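Local coordinates for L-rhamnose mutarotase (Formosa agariphila, PDB 6HHN), which catalyses the anomeric conversion of alpha- to beta-L-rhamnose, a step in the breakdown of the green-algal polysaccharide ulvan, at residues 41-46 with 79-84; 35-40 with 88-93. All coordinates share one frame; numbering follows the deposited sequence. Where two conformers were deposited one is given.

Contact 1. Residues 41-46 with 79-84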
loop_
_atom_site.group_PDB
_atom_site.type_symbol
_atom_site.label_atom_id
_atom_site.label_comp_id
_atom_site.label_asym_id
_atom_site.label_seq_id
_atom_site.Cartn_x
_atom_site.Cartn_y
_atom_site.Cartn_z
ATOM N N LYS A 41 -3.066 -17.551 10.061
ATOM C CA LYS A 41 -4.115 -17.116 9.145
ATOM C C LYS A 41 -5.466 -17.120 9.851
ATOM O O LYS A 41 -6.230 -16.148 9.773
ATOM C CB LYS A 41 -4.150 -18.015 7.908
ATOM C CG LYS A 41 -2.937 -17.896 6.993
ATOM C CD LYS A 41 -3.127 -18.747 5.738
ATOM C CE LYS A 41 -1.807 -19.037 5.041
ATOM N NZ LYS A 41 -2.010 -19.811 3.779
ATOM N N GLN A 42 -5.768 -18.204 10.576
ATOM C CA GLN A 42 -7.042 -18.272 11.274
ATOM C C GLN A 42 -7.145 -17.209 12.361
ATOM O O GLN A 42 -8.202 -16.605 12.529
ATOM C CB GLN A 42 -7.276 -19.664 11.857
ATOM C CG GLN A 42 -8.681 -19.840 12.376
ATOM C CD GLN A 42 -9.704 -19.621 11.288
ATOM O OE1 GLN A 42 -9.642 -20.247 10.226
ATOM N NE2 GLN A 42 -10.635 -18.707 11.529
ATOM N N LEU A 43 -6.064 -16.967 13.122
ATOM C CA LEU A 43 -6.141 -15.925 14.140
ATOM C C LEU A 43 -6.421 -14.565 13.517
ATOM O O LEU A 43 -7.191 -13.766 14.061
ATOM C CB LEU A 43 -4.839 -15.833 14.920
ATOM C CG LEU A 43 -4.657 -16.849 16.036
ATOM C CD1 LEU A 43 -3.210 -16.855 16.511
ATOM C CD2 LEU A 43 -5.615 -16.514 17.174
ATOM N N LEU A 44 -5.757 -14.260 12.396
ATOM C CA LEU A 44 -5.992 -12.986 11.735
ATOM C C LEU A 44 -7.450 -12.873 11.309
ATOM O O LEU A 44 -8.105 -11.853 11.555
ATOM C CB LEU A 44 -5.035 -12.858 10.552
ATOM C CG LEU A 44 -3.560 -12.630 10.917
ATOM C CD1 LEU A 44 -2.697 -12.796 9.688
ATOM C CD2 LEU A 44 -3.395 -11.257 11.517
ATOM N N LYS A 45 -7.982 -13.931 10.684
ATOM C CA LYS A 45 -9.392 -13.925 10.290
ATOM C C LYS A 45 -10.313 -13.773 11.497
ATOM O O LYS A 45 -11.269 -12.991 11.462
ATOM C CB LYS A 45 -9.704 -15.190 9.491
ATOM C CG LYS A 45 -9.005 -15.248 8.133
ATOM C CD LYS A 45 -9.491 -16.437 7.338
ATOM C CE LYS A 45 -8.587 -16.721 6.151
ATOM N NZ LYS A 45 -8.792 -18.114 5.641
ATOM N N ASP A 46 -10.021 -14.499 12.584
ATOM C CA ASP A 46 -10.848 -14.421 13.783
ATOM C C ASP A 46 -10.847 -13.018 14.366
ATOM O O ASP A 46 -11.788 -12.628 15.057
ATOM C CB ASP A 46 -10.338 -15.383 14.858
ATOM C CG ASP A 46 -10.610 -16.841 14.536
ATOM O OD1 ASP A 46 -11.397 -17.121 13.605
ATOM O OD2 ASP A 46 -10.029 -17.713 15.231
ATOM N N ALA A 79 -1.125 -8.514 19.449
ATOM C CA ALA A 79 0.244 -8.327 19.907
ATOM C C ALA A 79 0.560 -9.160 21.139
ATOM O O ALA A 79 1.731 -9.443 21.401
ATOM C CB ALA A 79 0.511 -6.851 20.197
ATOM N N ASN A 80 -0.455 -9.576 21.891
ATOM C CA ASN A 80 -0.248 -10.382 23.086
ATOM C C ASN A 80 -0.524 -11.860 22.849
ATOM O O ASN A 80 -0.529 -12.642 23.802
ATOM C CB ASN A 80 -1.122 -9.860 24.224
ATOM C CG ASN A 80 -0.586 -8.577 24.820
ATOM O OD1 ASN A 80 0.622 -8.425 25.006
ATOM N ND2 ASN A 80 -1.479 -7.642 25.114
ATOM N N ASN A 81 -0.735 -12.262 21.611
ATOM C CA ASN A 81 -1.058 -13.643 21.299
ATOM C C ASN A 81 0.215 -14.457 21.121
ATOM O O ASN A 81 1.152 -14.018 20.447
ATOM C CB ASN A 81 -1.904 -13.685 20.030
ATOM C CG ASN A 81 -2.183 -15.089 19.582
ATOM O OD1 ASN A 81 -1.358 -15.701 18.906
ATOM N ND2 ASN A 81 -3.356 -15.618 19.951
ATOM N N GLU A 82 0.231 -15.663 21.701
ATOM C CA GLU A 82 1.440 -16.486 21.714
ATOM C C GLU A 82 1.877 -16.885 20.308
ATOM O O GLU A 82 3.085 -16.977 20.024
ATOM C CB GLU A 82 1.190 -17.725 22.584
ATOM C CG GLU A 82 2.309 -18.751 22.596
ATOM C CD GLU A 82 2.000 -19.970 23.466
ATOM O OE1 GLU A 82 2.946 -20.527 24.066
ATOM O OE2 GLU A 82 0.812 -20.368 23.553
ATOM N N ILE A 83 0.927 -17.152 19.417
ATOM C CA ILE A 83 1.291 -17.570 18.070
ATOM C C ILE A 83 1.872 -16.404 17.280
ATOM O O ILE A 83 2.826 -16.577 16.506
ATOM C CB ILE A 83 0.088 -18.197 17.355
ATOM C CG1 ILE A 83 -0.382 -19.468 18.109
ATOM C CG2 ILE A 83 0.432 -18.568 15.947
ATOM C CD1 ILE A 83 -1.727 -20.053 17.697
ATOM N N VAL A 84 1.296 -15.207 17.434
ATOM C CA VAL A 84 1.856 -14.020 16.784
ATOM C C VAL A 84 3.285 -13.802 17.252
ATOM O O VAL A 84 4.184 -13.522 16.450
ATOM C CB VAL A 84 0.959 -12.800 17.058
ATOM C CG1 VAL A 84 1.652 -11.522 16.606
ATOM C CG2 VAL A 84 -0.395 -12.980 16.380
#
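L43 has its CG anti to the carbonyl carbon (chi1 -81°), and N81 has its CG anti to the backbone N (chi1 175°). These torsions point the two side chains at each other from opposite directions. The methyl CD1 of L43 comes close to the amide oxygen, 3.2 Å from N81 OD1. The amide nitrogen lies against both methyls of the leucine, with N81 ND2 3.7 Å from L43 CD1 and also from L43 CD2. I83 receives the same CD1 methyl. L43 CD1 is 3.7 Å from I83 CB and equally near the isoleucine's own CD1. N81 is the N-cap of helix 82-91. Its OD1 accepts a bond of 3.1 Å from V84 N, in the carbonyl plane and on a lone pair. A second, weak bond comes from I83 N. One amide oxygen thus takes up two N-H groups of the helix start, and these bonds hold the amide where L43 meets it. With an alanine here, V84 N and I83 N would probably lose their cap, and a gap would open beside the methyls of L43. In this dimeric alpha-beta barrel family, the contact joins the C-terminal half of helix 38-46 to the beginning of helix 82-91. It lies at the surface. I83 also touches E39, while V84 packs on L78. On helix 38-46, K41 and L44 pack on M114 of the second subunit.

Contact 2. Residues 35-40 with 88-93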
loop_
_atom_site.group_PDB
_atom_site.type_symbol
_atom_site.label_atom_id
_atom_site.label_comp_id
_atom_site.label_asym_id
_atom_site.label_seq_id
_atom_site.Cartn_x
_atom_site.Cartn_y
_atom_site.Cartn_z
ATOM N N GLN A 35 4.422 -20.146 3.142
ATOM C CA GLN A 35 4.198 -21.196 4.133
ATOM C C GLN A 35 3.681 -20.634 5.456
ATOM O O GLN A 35 3.907 -21.224 6.525
ATOM C CB GLN A 35 5.486 -21.983 4.376
ATOM C CG GLN A 35 6.106 -22.578 3.128
ATOM C CD GLN A 35 5.157 -23.495 2.389
ATOM O OE1 GLN A 35 4.458 -24.309 3.000
ATOM N NE2 GLN A 35 5.120 -23.367 1.066
ATOM N N LEU A 36 2.979 -19.502 5.401
ATOM C CA LEU A 36 2.442 -18.882 6.607
ATOM C C LEU A 36 1.626 -19.895 7.384
ATOM O O LEU A 36 0.819 -20.629 6.813
ATOM C CB LEU A 36 1.543 -17.706 6.228
ATOM C CG LEU A 36 0.918 -16.928 7.395
ATOM C CD1 LEU A 36 1.986 -16.103 8.077
ATOM C CD2 LEU A 36 -0.221 -16.054 6.944
ATOM N N TRP A 37 1.852 -19.951 8.692
ATOM C CA TRP A 37 1.217 -20.984 9.496
ATOM C C TRP A 37 -0.298 -20.864 9.413
ATOM O O TRP A 37 -0.831 -19.748 9.561
ATOM C CB TRP A 37 1.643 -20.864 10.956
ATOM C CG TRP A 37 3.113 -20.883 11.167
ATOM C CD1 TRP A 37 4.056 -21.438 10.355
ATOM C CD2 TRP A 37 3.812 -20.288 12.259
ATOM N NE1 TRP A 37 5.312 -21.241 10.893
ATOM C CE2 TRP A 37 5.182 -20.547 12.065
ATOM C CE3 TRP A 37 3.407 -19.608 13.409
ATOM C CZ2 TRP A 37 6.159 -20.087 12.950
ATOM C CZ3 TRP A 37 4.370 -19.176 14.296
ATOM C CH2 TRP A 37 5.733 -19.417 14.058
ATOM N N PRO A 38 -1.022 -21.954 9.221
ATOM C CA PRO A 38 -2.485 -21.871 9.237
ATOM C C PRO A 38 -3.052 -21.329 10.532
ATOM O O PRO A 38 -4.115 -20.680 10.520
ATOM C CB PRO A 38 -2.933 -23.309 8.956
ATOM C CG PRO A 38 -1.805 -24.162 9.229
ATOM C CD PRO A 38 -0.537 -23.332 9.027
ATOM N N GLU A 39 -2.357 -21.553 11.652
ATOM C CA GLU A 39 -2.803 -20.992 12.920
ATOM C C GLU A 39 -2.855 -19.472 12.854
ATOM O O GLU A 39 -3.782 -18.849 13.383
ATOM C CB GLU A 39 -1.848 -21.393 14.046
ATOM C CG GLU A 39 -1.847 -22.864 14.427
ATOM C CD GLU A 39 -1.020 -23.766 13.534
ATOM O OE1 GLU A 39 -0.403 -23.276 12.565
ATOM O OE2 GLU A 39 -0.961 -24.995 13.822
ATOM N N LEU A 40 -1.845 -18.854 12.231
ATOM C CA LEU A 40 -1.789 -17.405 12.141
ATOM C C LEU A 40 -2.850 -16.873 11.191
ATOM O O LEU A 40 -3.492 -15.854 11.473
ATOM C CB LEU A 40 -0.373 -16.982 11.732
ATOM C CG LEU A 40 -0.103 -15.475 11.657
ATOM C CD1 LEU A 40 -0.474 -14.802 12.971
ATOM C CD2 LEU A 40 1.352 -15.247 11.323
ATOM N N TRP A 88 6.725 -13.628 15.036
ATOM C CA TRP A 88 7.742 -12.582 15.108
ATOM C C TRP A 88 9.119 -13.184 15.368
ATOM O O TRP A 88 10.112 -12.810 14.717
ATOM C CB TRP A 88 7.373 -11.610 16.213
ATOM C CG TRP A 88 6.183 -10.764 15.933
ATOM C CD1 TRP A 88 5.558 -10.577 14.732
ATOM C CD2 TRP A 88 5.461 -9.991 16.889
ATOM N NE1 TRP A 88 4.501 -9.705 14.884
ATOM C CE2 TRP A 88 4.423 -9.339 16.204
ATOM C CE3 TRP A 88 5.608 -9.774 18.259
ATOM C CZ2 TRP A 88 3.530 -8.493 16.847
ATOM C CZ3 TRP A 88 4.713 -8.944 18.899
ATOM C CH2 TRP A 88 3.690 -8.312 18.194
ATOM N N ASP A 89 9.219 -14.097 16.336
ATOM C CA ASP A 89 10.517 -14.709 16.613
ATOM C C ASP A 89 11.058 -15.424 15.375
ATOM O O ASP A 89 12.257 -15.375 15.078
ATOM C CB ASP A 89 10.379 -15.733 17.742
ATOM C CG ASP A 89 10.074 -15.119 19.117
ATOM O OD1 ASP A 89 10.228 -13.903 19.321
ATOM O OD2 ASP A 89 9.669 -15.897 20.021
ATOM N N PHE A 90 10.193 -16.156 14.663
ATOM C CA PHE A 90 10.602 -16.907 13.476
ATOM C C PHE A 90 11.126 -16.000 12.374
ATOM O O PHE A 90 12.045 -16.388 11.640
ATOM C CB PHE A 90 9.380 -17.709 13.027
ATOM C CG PHE A 90 9.545 -18.497 11.773
ATOM C CD1 PHE A 90 10.395 -19.570 11.699
ATOM C CD2 PHE A 90 8.752 -18.208 10.666
ATOM C CE1 PHE A 90 10.513 -20.320 10.542
ATOM C CE2 PHE A 90 8.846 -18.956 9.516
ATOM C CZ PHE A 90 9.728 -20.018 9.447
ATOM N N MET A 91 10.580 -14.790 12.253
ATOM C CA MET A 91 10.908 -13.870 11.181
ATOM C C MET A 91 12.023 -12.889 11.538
ATOM O O MET A 91 12.427 -12.099 10.674
ATOM C CB MET A 91 9.652 -13.072 10.804
ATOM C CG MET A 91 8.557 -13.906 10.147
ATOM S SD MET A 91 9.066 -14.647 8.605
ATOM C CE MET A 91 9.494 -13.174 7.695
ATOM N N ALA A 92 12.522 -12.895 12.769
ATOM C CA ALA A 92 13.282 -11.758 13.276
ATOM C C ALA A 92 14.658 -11.614 12.636
ATOM O O ALA A 92 15.229 -10.528 12.702
ATOM C CB ALA A 92 13.437 -11.885 14.791
ATOM N N ASP A 93 15.179 -12.670 12.019
ATOM C CA ASP A 93 16.501 -12.608 11.407
ATOM C C ASP A 93 16.504 -11.861 10.087
ATOM O O ASP A 93 17.575 -11.399 9.661
ATOM C CB ASP A 93 17.055 -14.020 11.175
ATOM C CG ASP A 93 16.099 -14.937 10.366
ATOM O OD1 ASP A 93 14.857 -14.766 10.408
ATOM O OD2 ASP A 93 16.602 -15.864 9.697
#
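W37 and F90 make this contact ring to ring, with CB of F90 joining in. The tight part is small. The CZ2 corner of the indole sits over one face of the phenyl ring, with W37 CZ2 3.9 Å from F90 CG and equally near F90 CD2. The benzylic carbon adds to it, and F90 CB is 4.0 Å from W37 CZ2. W37 CH2 reaches F90 CB at 4.2 Å. The six-membered ring of W37 and the F90 ring have centroids 5.5 Å apart. Their planes stand at 42°, one ring tilted well over against the other. F90 has its CG anti to the backbone N (chi1 177°), which carries the ring out from helix 82-91 to the indole. W37 comes from the loop between helices 26-34 and 38-46, and it occupies the N-cap position of the latter. The contact therefore joins the N-cap of helix 38-46 to the later part of helix 82-91, on the helical side of the antiparallel sheet in the dimeric alpha-beta barrel fold. W87, a substrate-binding residue by similarity, meets W37 edge-to-face and F90 with planes at about 45°. R32 of helix 26-34 makes a cation-pi contact with F90 and a salt bridge to D93. Away from the CZ2 corner the pair is more open: F90 is exposed and W37 partly exposed. By contrast L36 and M91 are buried, L36 packing on F112 of the second subunit and M91 on Y29 and H33.

Both contacts join the region of helix 38-46 to helix 82-91, contact 1 near the start of helix 82-91 and contact 2 near its end. Their centres are 11 Å apart. They meet directly: I83 O is 3.7 Å from W37 CZ3, and V84 CG2 is 3.9 Å from L40 CD1. K41 CG also packs on L36 CD2. W87 lies between them in the sequence, and its side chain is about 6 Å from that of I83. Segment 88-93 of contact 2 holds W88, a substrate-binding residue by similarity. The side chain of F90 is about 8 Å from that of H33, the proton donor by similarity, and about 9 Å from that of Y29, which by similarity also binds substrate.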